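Side-chain contacts in glycosyl transferase (Staphylococcus aureus, PDB 5TZJ), which binds uridine-diphosphate-N-acetylglucosamine in a pocket of its family 2 glycosyl transferase fold: residues I148-P153 with K184-A189; I118-V123 with S131-T136; K73-A78 with F89-D94. One frame throughout, in Å; residues are numbered along the deposited sequence.

Interaction 1 of 3, residues I148-P153 with K184-A189. With UD1 (uridine-diphosphate-N-acetylglucosamine), chain C.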
loop_
_atom_site.group_PDB
_atom_site.type_symbol
_atom_site.label_atom_id
_atom_site.label_comp_id
_atom_site.label_asym_id
_atom_site.label_seq_id
_atom_site.Cartn_x
_atom_site.Cartn_y
_atom_site.Cartn_z
ATOM N N ILE A 148 -0.965 7.565 -5.239
ATOM C CA ILE A 148 -0.734 6.179 -5.593
ATOM C C ILE A 148 0.597 5.663 -5.045
ATOM O O ILE A 148 0.796 4.442 -4.958
ATOM C CB ILE A 148 -0.840 6.037 -7.120
ATOM C CG1 ILE A 148 -1.073 4.583 -7.497
ATOM C CG2 ILE A 148 0.442 6.518 -7.799
ATOM C CD1 ILE A 148 -1.524 4.390 -8.958
ATOM N N TYR A 149 1.526 6.545 -4.686
ATOM C CA TYR A 149 2.773 6.151 -4.052
ATOM C C TYR A 149 2.623 5.814 -2.569
ATOM O O TYR A 149 3.630 5.434 -1.957
ATOM C CB TYR A 149 3.828 7.232 -4.265
ATOM C CG TYR A 149 4.261 7.195 -5.723
ATOM C CD1 TYR A 149 3.513 7.833 -6.703
ATOM C CD2 TYR A 149 5.362 6.447 -6.129
ATOM C CE1 TYR A 149 3.882 7.770 -8.064
ATOM C CE2 TYR A 149 5.746 6.376 -7.513
ATOM C CZ TYR A 149 4.979 7.019 -8.457
ATOM O OH TYR A 149 5.310 6.934 -9.803
ATOM N N THR A 150 1.401 5.876 -1.999
ATOM C CA THR A 150 1.165 5.417 -0.628
ATOM C C THR A 150 -0.121 4.583 -0.572
ATOM O O THR A 150 -1.228 5.114 -0.678
ATOM C CB THR A 150 1.156 6.578 0.391
ATOM O OG1 THR A 150 0.900 6.036 1.702
ATOM C CG2 THR A 150 0.112 7.639 0.085
ATOM N N LEU A 151 0.045 3.258 -0.427
ATOM C CA LEU A 151 -1.061 2.307 -0.415
ATOM C C LEU A 151 -1.228 1.621 0.940
ATOM O O LEU A 151 -2.063 0.723 1.069
ATOM C CB LEU A 151 -0.872 1.253 -1.542
ATOM C CG LEU A 151 -0.726 1.928 -2.909
ATOM C CD1 LEU A 151 -0.456 0.877 -4.010
ATOM C CD2 LEU A 151 -1.991 2.729 -3.168
ATOM N N SER A 152 -0.473 2.039 1.953
ATOM C CA SER A 152 -0.619 1.460 3.265
ATOM C C SER A 152 -2.015 1.782 3.801
ATOM O O SER A 152 -2.680 2.715 3.326
ATOM C CB SER A 152 0.461 2.010 4.185
ATOM O OG SER A 152 0.253 3.402 4.423
ATOM N N PRO A 153 -2.504 1.022 4.772
ATOM C CA PRO A 153 -3.867 1.271 5.252
ATOM C C PRO A 153 -3.946 2.308 6.371
ATOM O O PRO A 153 -5.028 2.493 6.961
ATOM C CB PRO A 153 -4.292 -0.125 5.743
ATOM C CG PRO A 153 -3.019 -0.740 6.258
ATOM C CD PRO A 153 -1.926 -0.220 5.324
ATOM N N LYS A 184 -8.596 -0.147 -4.196
ATOM C CA LYS A 184 -10.056 -0.239 -4.243
ATOM C C LYS A 184 -10.704 0.971 -3.572
ATOM O O LYS A 184 -11.671 1.543 -4.096
ATOM C CB LYS A 184 -10.540 -1.530 -3.552
ATOM C CG LYS A 184 -10.435 -2.830 -4.378
ATOM C CD LYS A 184 -10.836 -4.076 -3.526
ATOM C CE LYS A 184 -10.767 -5.405 -4.323
ATOM N NZ LYS A 184 -11.069 -6.650 -3.520
ATOM N N ALA A 185 -10.212 1.353 -2.395
ATOM C CA ALA A 185 -10.828 2.492 -1.708
ATOM C C ALA A 185 -10.617 3.768 -2.517
ATOM O O ALA A 185 -11.526 4.596 -2.634
ATOM C CB ALA A 185 -10.245 2.661 -0.302
ATOM N N TYR A 186 -9.425 3.931 -3.104
ATOM C CA TYR A 186 -9.200 5.098 -3.964
ATOM C C TYR A 186 -10.155 5.091 -5.150
ATOM O O TYR A 186 -10.770 6.120 -5.487
ATOM C CB TYR A 186 -7.762 5.119 -4.471
ATOM C CG TYR A 186 -6.660 5.535 -3.502
ATOM C CD1 TYR A 186 -6.920 6.301 -2.398
ATOM C CD2 TYR A 186 -5.328 5.173 -3.756
ATOM C CE1 TYR A 186 -5.853 6.705 -1.535
ATOM C CE2 TYR A 186 -4.271 5.579 -2.948
ATOM C CZ TYR A 186 -4.542 6.345 -1.826
ATOM O OH TYR A 186 -3.484 6.706 -1.020
ATOM N N LEU A 187 -10.268 3.943 -5.825
ATOM C CA LEU A 187 -11.073 3.863 -7.043
ATOM C C LEU A 187 -12.570 4.141 -6.790
ATOM O O LEU A 187 -13.273 4.614 -7.688
ATOM C CB LEU A 187 -10.870 2.492 -7.692
ATOM C CG LEU A 187 -9.535 2.234 -8.441
ATOM C CD1 LEU A 187 -9.338 0.747 -8.747
ATOM C CD2 LEU A 187 -9.391 3.075 -9.748
ATOM N N ASN A 188 -13.081 3.844 -5.598
ATOM C CA ASN A 188 -14.500 3.995 -5.308
ATOM C C ASN A 188 -14.866 5.306 -4.623
ATOM O O ASN A 188 -16.058 5.616 -4.522
ATOM C CB ASN A 188 -14.985 2.832 -4.418
ATOM C CG ASN A 188 -15.149 1.558 -5.205
ATOM O OD1 ASN A 188 -16.129 1.391 -5.943
ATOM N ND2 ASN A 188 -14.180 0.662 -5.087
ATOM N N ALA A 189 -13.899 6.075 -4.145
ATOM C CA ALA A 189 -14.234 7.206 -3.301
ATOM C C ALA A 189 -14.679 8.367 -4.173
ATOM O O ALA A 189 -14.188 8.551 -5.283
ATOM C CB ALA A 189 -13.039 7.628 -2.448
HETATM C "C1'" UD1 C . 3.846 -2.307 6.928
HETATM C "C2'" UD1 C . 2.555 -1.509 6.789
HETATM C "C3'" UD1 C . 1.473 -2.342 7.391
HETATM C "C4'" UD1 C . 1.243 -3.474 6.452
HETATM C "C5'" UD1 C . 2.458 -4.399 6.540
HETATM C "C6'" UD1 C . 2.317 -5.553 5.591
HETATM C "C7'" UD1 C . 3.142 0.929 6.674
HETATM C "C8'" UD1 C . 3.521 0.726 5.218
HETATM N "N2'" UD1 C . 2.678 -0.186 7.461
HETATM O "O1'" UD1 C . 4.094 -2.409 8.281
HETATM O "O3'" UD1 C . 0.269 -1.572 7.669
HETATM O "O4'" UD1 C . 0.051 -4.152 6.796
HETATM O "O5'" UD1 C . 3.703 -3.643 6.227
HETATM O "O6'" UD1 C . 1.842 -5.090 4.350
HETATM O "O7'" UD1 C . 3.240 1.985 7.189
HETATM N N1 UD1 C . 0.030 -8.540 12.483
HETATM C C2 UD1 C . -1.116 -9.477 12.654
HETATM N N3 UD1 C . -0.953 -10.938 12.370
HETATM C C4 UD1 C . 0.344 -11.421 11.909
HETATM C C5 UD1 C . 1.487 -10.469 11.713
HETATM C C6 UD1 C . 1.312 -9.026 12.001
HETATM O O2 UD1 C . -2.149 -9.064 13.024
HETATM O O4 UD1 C . 0.475 -12.580 11.684
HETATM C C1B UD1 C . -0.188 -7.134 12.713
HETATM C C2B UD1 C . 0.978 -6.397 13.575
HETATM O "O2'" UD1 C . 0.736 -6.641 15.017
HETATM C C3B UD1 C . 0.899 -5.120 13.202
HETATM C C4B UD1 C . 0.392 -5.135 11.746
HETATM O O4B UD1 C . -0.191 -6.542 11.520
HETATM O O3B UD1 C . -0.152 -4.377 13.986
HETATM C C5B UD1 C . 1.400 -4.930 10.758
HETATM O O5B UD1 C . 2.386 -5.919 10.878
HETATM P PA UD1 C . 3.946 -5.388 10.976
HETATM O O1A UD1 C . 4.851 -6.515 11.402
HETATM O O2A UD1 C . 4.030 -4.209 11.928
HETATM O O3A UD1 C . 4.273 -4.871 9.425
HETATM P PB UD1 C . 5.112 -3.526 8.952
HETATM O O1B UD1 C . 5.857 -2.840 10.076
HETATM O O2B UD1 C . 6.112 -4.151 7.991
#
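Tyr-186, near the C-terminal end of helix 177-188, sends its hydroxyl to the main-chain carbonyl of Thr-150. Its OH lies 2.8 Å from Thr-150 O and gives the hydrogen bond almost head-on, with a C=O...O angle of 170°. The acceptor sits at the edge of the phenol ring, near its plane. With CG anti to its own carbonyl carbon (chi1 -75°), the tyrosine leaves the helix toward the loop. Tyrosine suits the place because its ring packs against Leu-151 while its para hydroxyl meets Thr-150 O.

Apolar contact flanks the bond. Leu-151 brings its CD2 branch to 3.7 Å from Tyr-186 CE2, approaching obliquely. Thr-150 divides its two branches: CG2 lies 3.9 Å from Tyr-186 OH, whereas OG1, anti to the backbone N (chi1 179°), is hydrogen-bonded to Lys-155 NZ. A beta-branched residue with one methyl and one hydroxyl therefore serves both surroundings. Val-115 and Leu-117 of strand 115-122 also pack on the tyrosine side chain.

At the helix end, Asn-188 ND2 lies 2.8 Å from Lys-184 O and shares that carbonyl with Asn-188 N, the two donors arriving from opposite faces.

Farther along the loop, Ser-152 CB is 3.5 Å from C8' of uridine-diphosphate-N-acetylglucosamine, and Pro-153 CD is equally close to its O3'. The buried tyrosine bond satisfies Thr-150 O and, together with the hydrogen bond between Thr-182 OG1 and Leu-151 O, links helix 177-188 to the loop that runs on into the ligand pocket.

Interaction 2 of 3, residues I118-V123 with S131-T136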
loop_
_atom_site.group_PDB
_atom_site.type_symbol
_atom_site.label_atom_id
_atom_site.label_comp_id
_atom_site.label_asym_id
_atom_site.label_seq_id
_atom_site.Cartn_x
_atom_site.Cartn_y
_atom_site.Cartn_z
ATOM N N ILE A 118 -3.394 11.111 6.069
ATOM C CA ILE A 118 -2.872 11.919 7.164
ATOM C C ILE A 118 -1.358 11.793 7.193
ATOM O O ILE A 118 -0.809 10.704 6.986
ATOM C CB ILE A 118 -3.493 11.528 8.510
ATOM C CG1 ILE A 118 -3.283 10.025 8.784
ATOM C CG2 ILE A 118 -4.964 11.941 8.555
ATOM C CD1 ILE A 118 -3.792 9.630 10.179
ATOM N N LYS A 119 -0.685 12.921 7.383
ATOM C CA LYS A 119 0.757 12.969 7.193
ATOM C C LYS A 119 1.452 12.029 8.171
ATOM O O LYS A 119 1.123 11.990 9.359
ATOM C CB LYS A 119 1.275 14.407 7.374
ATOM C CG LYS A 119 2.782 14.495 7.247
ATOM C CD LYS A 119 3.314 15.853 7.641
ATOM C CE LYS A 119 2.844 16.929 6.724
ATOM N NZ LYS A 119 3.329 18.279 7.203
ATOM N N MET A 120 2.430 11.279 7.671
ATOM C CA MET A 120 3.152 10.342 8.513
ATOM C C MET A 120 4.548 10.863 8.846
ATOM O O MET A 120 5.101 11.727 8.161
ATOM C CB MET A 120 3.242 8.971 7.841
ATOM C CG MET A 120 1.987 8.541 7.093
ATOM S SD MET A 120 2.328 7.115 6.022
ATOM C CE MET A 120 2.930 5.979 7.279
ATOM N N LYS A 121 5.103 10.340 9.939
ATOM C CA LYS A 121 6.467 10.638 10.347
ATOM C C LYS A 121 7.180 9.339 10.688
ATOM O O LYS A 121 6.629 8.499 11.416
ATOM C CB LYS A 121 6.486 11.579 11.546
ATOM C CG LYS A 121 7.831 11.659 12.256
ATOM C CD LYS A 121 8.922 12.177 11.334
ATOM C CE LYS A 121 10.206 12.423 12.113
ATOM N NZ LYS A 121 9.918 13.215 13.321
ATOM N N GLY A 122 8.391 9.168 10.149
ATOM C CA GLY A 122 9.217 8.035 10.537
ATOM C C GLY A 122 9.804 8.229 11.927
ATOM O O GLY A 122 10.137 9.344 12.339
ATOM N N VAL A 123 9.918 7.130 12.670
ATOM C CA VAL A 123 10.537 7.152 13.994
ATOM C C VAL A 123 11.667 6.134 14.012
ATOM O O VAL A 123 11.542 5.048 13.431
ATOM C CB VAL A 123 9.529 6.870 15.127
ATOM C CG1 VAL A 123 10.214 6.995 16.472
ATOM C CG2 VAL A 123 8.366 7.830 15.048
ATOM N N SER A 131 6.101 12.417 -0.516
ATOM C CA SER A 131 5.873 13.245 -1.695
ATOM C C SER A 131 4.425 13.703 -1.832
ATOM O O SER A 131 4.180 14.739 -2.462
ATOM C CB SER A 131 6.288 12.499 -2.964
ATOM O OG SER A 131 5.343 11.497 -3.308
ATOM N N MET A 132 3.465 12.980 -1.253
ATOM C CA MET A 132 2.069 13.401 -1.298
ATOM C C MET A 132 1.642 14.218 -0.075
ATOM O O MET A 132 0.471 14.583 0.037
ATOM C CB MET A 132 1.146 12.175 -1.466
ATOM C CG MET A 132 1.033 11.230 -0.258
ATOM S SD MET A 132 2.609 10.451 0.141
ATOM C CE MET A 132 2.899 9.523 -1.391
ATOM N N PHE A 133 2.549 14.524 0.843
ATOM C CA PHE A 133 2.175 15.182 2.086
ATOM C C PHE A 133 2.772 16.578 2.215
ATOM O O PHE A 133 2.837 17.116 3.323
ATOM C CB PHE A 133 2.580 14.327 3.286
ATOM C CG PHE A 133 1.727 13.103 3.476
ATOM C CD1 PHE A 133 0.384 13.220 3.808
ATOM C CD2 PHE A 133 2.269 11.831 3.330
ATOM C CE1 PHE A 133 -0.405 12.085 3.986
ATOM C CE2 PHE A 133 1.493 10.690 3.510
ATOM C CZ PHE A 133 0.158 10.822 3.833
ATOM N N LYS A 134 3.211 17.181 1.107
ATOM C CA LYS A 134 3.818 18.511 1.201
ATOM C C LYS A 134 2.795 19.606 1.451
ATOM O O LYS A 134 3.184 20.728 1.780
ATOM C CB LYS A 134 4.607 18.838 -0.072
ATOM C CG LYS A 134 5.817 17.937 -0.333
ATOM C CD LYS A 134 6.883 18.093 0.747
ATOM C CE LYS A 134 7.504 16.752 1.144
ATOM N NZ LYS A 134 8.077 15.982 -0.018
ATOM N N GLU A 135 1.508 19.309 1.319
ATOM C CA GLU A 135 0.464 20.314 1.406
ATOM C C GLU A 135 -0.817 19.643 1.881
ATOM O O GLU A 135 -1.062 18.466 1.593
ATOM C CB GLU A 135 0.250 20.982 0.042
ATOM C CG GLU A 135 -0.244 22.424 0.106
ATOM C CD GLU A 135 -0.198 23.109 -1.258
ATOM O OE1 GLU A 135 -0.517 24.322 -1.328
ATOM O OE2 GLU A 135 0.162 22.433 -2.259
ATOM N N THR A 136 -1.623 20.382 2.627
ATOM C CA THR A 136 -2.969 19.922 2.913
ATOM C C THR A 136 -3.848 20.205 1.705
ATOM O O THR A 136 -3.754 21.272 1.091
ATOM C CB THR A 136 -3.528 20.617 4.148
ATOM O OG1 THR A 136 -2.760 20.246 5.304
ATOM C CG2 THR A 136 -4.975 20.235 4.356
#
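Strand 115-122 of the large mixed sheet is interrupted near Lys-119, and there Phe-133, from the loop that follows the strand, lays its ring against the chain. The backbone of Lys-119 covers one face: its CA stands 3.7 Å from the centroid of the Phe-133 ring and 23° off the ring normal, a CH-pi contact. Met-120 N lies farther above the same face, over its centre. Ile-118 O comes obliquely to the ring, 3.3 Å from Phe-133 CZ. The opposite face meets Met-132 CG from the ring's own loop, 3.8 Å above the plane, so the phenyl group is sandwiched between strand backbone and the Met-132 side chain.

The break falls where the strand changes partners: Lys-119 makes backbone hydrogen bonds to Leu-195, to Tyr-200 and to Tyr-201, and Phe-133 also packs on Val-194 of the neighbouring strand 192-195. Phenylalanine suits this place because its flat face can lie against main chain where the strand is broken, while the ring also meets apolar side chains.

Lys-119 and Phe-133 run past each other in opposite directions. With CG anti to the backbone N (chi1 177°), the lysine passes Phe-133 CB, then bends at chi3 (-65°), bringing CE to 3.4 Å from Phe-133 O. That carbonyl accepts a hydrogen bond from Ser-196 OG, while Lys-119 NZ goes to Ser-196 O. Met-120 CG, 4.2 Å from Phe-133 CE2, adds looser apolar contact, and its side chain also touches uridine-diphosphate-N-acetylglucosamine.

Interaction 3 of 3, residues K73-A78 with F89-D94. With UD1 (uridine-diphosphate-N-acetylglucosamine), chain C.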
loop_
_atom_site.group_PDB
_atom_site.type_symbol
_atom_site.label_atom_id
_atom_site.label_comp_id
_atom_site.label_asym_id
_atom_site.label_seq_id
_atom_site.Cartn_x
_atom_site.Cartn_y
_atom_site.Cartn_z
ATOM N N LYS A 73 -6.605 -10.657 7.921
ATOM C CA LYS A 73 -7.771 -11.244 8.580
ATOM C C LYS A 73 -8.146 -10.516 9.874
ATOM O O LYS A 73 -9.328 -10.161 10.031
ATOM C CB LYS A 73 -7.558 -12.739 8.818
ATOM C CG LYS A 73 -8.825 -13.333 9.471
ATOM C CD LYS A 73 -8.823 -14.867 9.489
ATOM C CE LYS A 73 -10.219 -15.406 9.842
ATOM N NZ LYS A 73 -10.101 -16.917 9.966
ATOM N N PRO A 74 -7.218 -10.197 10.795
ATOM C CA PRO A 74 -7.647 -9.425 11.971
ATOM C C PRO A 74 -8.224 -8.074 11.615
ATOM O O PRO A 74 -9.130 -7.611 12.328
ATOM C CB PRO A 74 -6.379 -9.305 12.831
ATOM C CG PRO A 74 -5.287 -9.948 12.115
ATOM C CD PRO A 74 -5.841 -10.704 10.932
ATOM N N ARG A 75 -7.748 -7.404 10.537
ATOM C CA ARG A 75 -8.360 -6.111 10.240
ATOM C C ARG A 75 -9.764 -6.299 9.670
ATOM O O ARG A 75 -10.680 -5.517 9.992
ATOM C CB ARG A 75 -7.503 -5.237 9.299
ATOM C CG ARG A 75 -6.092 -4.818 9.803
ATOM C CD ARG A 75 -5.319 -4.092 8.649
ATOM N NE ARG A 75 -4.008 -3.568 9.049
ATOM C CZ ARG A 75 -2.928 -3.646 8.278
ATOM N NH1 ARG A 75 -3.038 -4.241 7.098
ATOM N NH2 ARG A 75 -1.757 -3.139 8.672
ATOM N N ASN A 76 -9.955 -7.348 8.862
ATOM C CA ASN A 76 -11.290 -7.694 8.340
ATOM C C ASN A 76 -12.276 -8.008 9.462
ATOM O O ASN A 76 -13.426 -7.553 9.434
ATOM C CB ASN A 76 -11.186 -8.901 7.409
ATOM C CG ASN A 76 -10.492 -8.556 6.093
ATOM O OD1 ASN A 76 -10.403 -7.378 5.737
ATOM N ND2 ASN A 76 -10.058 -9.569 5.348
ATOM N N VAL A 77 -11.856 -8.807 10.448
ATOM C CA VAL A 77 -12.726 -9.094 11.593
ATOM C C VAL A 77 -13.085 -7.809 12.308
ATOM O O VAL A 77 -14.257 -7.571 12.656
ATOM C CB VAL A 77 -12.027 -10.087 12.544
ATOM C CG1 VAL A 77 -12.869 -10.322 13.826
ATOM C CG2 VAL A 77 -11.649 -11.366 11.795
ATOM N N ALA A 78 -12.088 -6.927 12.490
ATOM C CA ALA A 78 -12.337 -5.655 13.160
ATOM C C ALA A 78 -13.255 -4.770 12.332
ATOM O O ALA A 78 -14.108 -4.060 12.888
ATOM C CB ALA A 78 -11.020 -4.911 13.415
ATOM N N PHE A 89 -6.907 2.744 10.536
ATOM C CA PHE A 89 -6.079 1.583 10.820
ATOM C C PHE A 89 -4.738 2.031 11.397
ATOM O O PHE A 89 -4.020 2.824 10.784
ATOM C CB PHE A 89 -5.843 0.746 9.556
ATOM C CG PHE A 89 -7.098 0.204 8.945
ATOM C CD1 PHE A 89 -7.662 -1.019 9.411
ATOM C CD2 PHE A 89 -7.763 0.915 7.971
ATOM C CE1 PHE A 89 -8.833 -1.515 8.845
ATOM C CE2 PHE A 89 -8.933 0.420 7.393
ATOM C CZ PHE A 89 -9.470 -0.796 7.835
ATOM N N VAL A 90 -4.396 1.521 12.570
ATOM C CA VAL A 90 -3.096 1.787 13.171
ATOM C C VAL A 90 -2.461 0.464 13.538
ATOM O O VAL A 90 -3.080 -0.347 14.241
ATOM C CB VAL A 90 -3.205 2.653 14.433
ATOM C CG1 VAL A 90 -1.784 3.028 14.888
ATOM C CG2 VAL A 90 -4.063 3.843 14.147
ATOM N N ASP A 91 -1.214 0.288 13.146
ATOM C CA ASP A 91 -0.499 -0.928 13.490
ATOM C C ASP A 91 0.037 -0.882 14.909
ATOM O O ASP A 91 0.272 0.193 15.488
ATOM C CB ASP A 91 0.628 -1.173 12.507
ATOM C CG ASP A 91 0.097 -1.542 11.151
ATOM O OD1 ASP A 91 -1.100 -1.961 11.081
ATOM O OD2 ASP A 91 0.868 -1.428 10.189
ATOM N N SER A 92 0.190 -2.084 15.483
ATOM C CA SER A 92 0.371 -2.218 16.922
ATOM C C SER A 92 1.660 -1.573 17.420
ATOM O O SER A 92 1.753 -1.230 18.605
ATOM C CB SER A 92 0.322 -3.700 17.302
ATOM O OG SER A 92 1.368 -4.417 16.682
ATOM N N ASP A 93 2.659 -1.412 16.555
ATOM C CA ASP A 93 3.933 -0.811 16.915
ATOM C C ASP A 93 4.017 0.663 16.530
ATOM O O ASP A 93 5.104 1.251 16.607
ATOM C CB ASP A 93 5.068 -1.593 16.252
ATOM C CG ASP A 93 4.872 -1.717 14.736
ATOM O OD1 ASP A 93 3.799 -1.282 14.238
ATOM O OD2 ASP A 93 5.760 -2.271 14.044
ATOM N N ASP A 94 2.908 1.279 16.119
ATOM C CA ASP A 94 2.895 2.708 15.771
ATOM C C ASP A 94 2.091 3.488 16.818
ATOM O O ASP A 94 1.562 2.922 17.773
ATOM C CB ASP A 94 2.339 2.916 14.357
ATOM C CG ASP A 94 3.156 2.178 13.291
ATOM O OD1 ASP A 94 4.366 1.948 13.531
ATOM O OD2 ASP A 94 2.581 1.809 12.234
HETATM C "C1'" UD1 C . 3.846 -2.307 6.928
HETATM C "C2'" UD1 C . 2.555 -1.509 6.789
HETATM C "C3'" UD1 C . 1.473 -2.342 7.391
HETATM C "C4'" UD1 C . 1.243 -3.474 6.452
HETATM C "C5'" UD1 C . 2.458 -4.399 6.540
HETATM C "C6'" UD1 C . 2.317 -5.553 5.591
HETATM C "C7'" UD1 C . 3.142 0.929 6.674
HETATM C "C8'" UD1 C . 3.521 0.726 5.218
HETATM N "N2'" UD1 C . 2.678 -0.186 7.461
HETATM O "O1'" UD1 C . 4.094 -2.409 8.281
HETATM O "O3'" UD1 C . 0.269 -1.572 7.669
HETATM O "O4'" UD1 C . 0.051 -4.152 6.796
HETATM O "O5'" UD1 C . 3.703 -3.643 6.227
HETATM O "O6'" UD1 C . 1.842 -5.090 4.350
HETATM O "O7'" UD1 C . 3.240 1.985 7.189
HETATM N N1 UD1 C . 0.030 -8.540 12.483
HETATM C C2 UD1 C . -1.116 -9.477 12.654
HETATM N N3 UD1 C . -0.953 -10.938 12.370
HETATM C C4 UD1 C . 0.344 -11.421 11.909
HETATM C C5 UD1 C . 1.487 -10.469 11.713
HETATM C C6 UD1 C . 1.312 -9.026 12.001
HETATM O O2 UD1 C . -2.149 -9.064 13.024
HETATM O O4 UD1 C . 0.475 -12.580 11.684
HETATM C C1B UD1 C . -0.188 -7.134 12.713
HETATM C C2B UD1 C . 0.978 -6.397 13.575
HETATM O "O2'" UD1 C . 0.736 -6.641 15.017
HETATM C C3B UD1 C . 0.899 -5.120 13.202
HETATM C C4B UD1 C . 0.392 -5.135 11.746
HETATM O O4B UD1 C . -0.191 -6.542 11.520
HETATM O O3B UD1 C . -0.152 -4.377 13.986
HETATM C C5B UD1 C . 1.400 -4.930 10.758
HETATM O O5B UD1 C . 2.386 -5.919 10.878
HETATM P PA UD1 C . 3.946 -5.388 10.976
HETATM O O1A UD1 C . 4.851 -6.515 11.402
HETATM O O2A UD1 C . 4.030 -4.209 11.928
HETATM O O3A UD1 C . 4.273 -4.871 9.425
HETATM P PB UD1 C . 5.112 -3.526 8.952
HETATM O O1B UD1 C . 5.857 -2.840 10.076
HETATM O O2B UD1 C . 6.112 -4.151 7.991
HETATM O O HOH W 1 -3.943 -1.571 11.181
#
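Arg-75 and Asp-91 form a buried salt bridge beside uridine-diphosphate-N-acetylglucosamine, with Arg-75 NH2 2.8 Å from Asp-91 OD1. The bond is nearly straight (165°), uses the syn lone pair of OD1 and lies in the guanidinium plane, the two planar groups being only 17° apart. A water bridges the same pair: it accepts from Arg-75 NE at 2.9 Å and donates to Asp-91 OD1, so a second link helps to fix the guanidinium's rotation.

Hydrogen bonds to the ligand come from both partners. Arg-75 NH2 reaches UD1 O4' at 2.8 Å, and weak bonds run from NH1 to O4' and from NH2 to O3'. Asp-91 OD2 accepts from UD1 O3' at 2.6 Å, so the carboxylate gives one oxygen to the arginine and the other to the sugar. Within the type I turn from Asp-91 to Asp-94, Ser-92 N donates to UD1 O3B at 2.8 Å, and Ser-92 OG pairs with UD1 O2' at the same distance. Asp-91, Ser-92 and Asp-93 match the DXD motif of GT-A glycosyl transferases.

Apolar packing supports the arginine's stem. Arg-75 CD lies 3.9 Å from Phe-89 CD1, the ring plane 75° from the guanidinium. Phe-89 suits this aliphatic part, and the chain, extended from CG to NE, carries the charged end past the ring to Asp-91 and the ligand.

Glu-177, at the start of helix 177-188, forms a salt bridge with Arg-75 NH1. Through Arg-75 and Phe-89, helix 72-81 packs beside the C-terminal end of strand 86-89; Phe-169 meets both, by cation-pi contact and edge-to-face, and Pro-8 and Ile-6 of the parallel neighbour strand 3-9 touch Arg-75 and Phe-89 respectively.

Overall arrangement
From the N terminus, interaction 3 comes first, closing a short loop that joins helix 72-81 to the turn after strand 86-89. Interaction 2 follows, folding the loop beyond strand 115-122 back onto that strand. Interaction 1 closes the longest loop, through strand 156-158 and helix 159-164, and joins the segment before strand 156-158 to helix 177-188. The three loops lie in series, neither nesting nor crossing, yet they meet in space: Met-132 CE packs on Thr-150 CG2, and Pro-153 CG packs on Arg-75 CZ. Interactions 2 and 3 do not touch directly; residues of all three contacts reach the ligand.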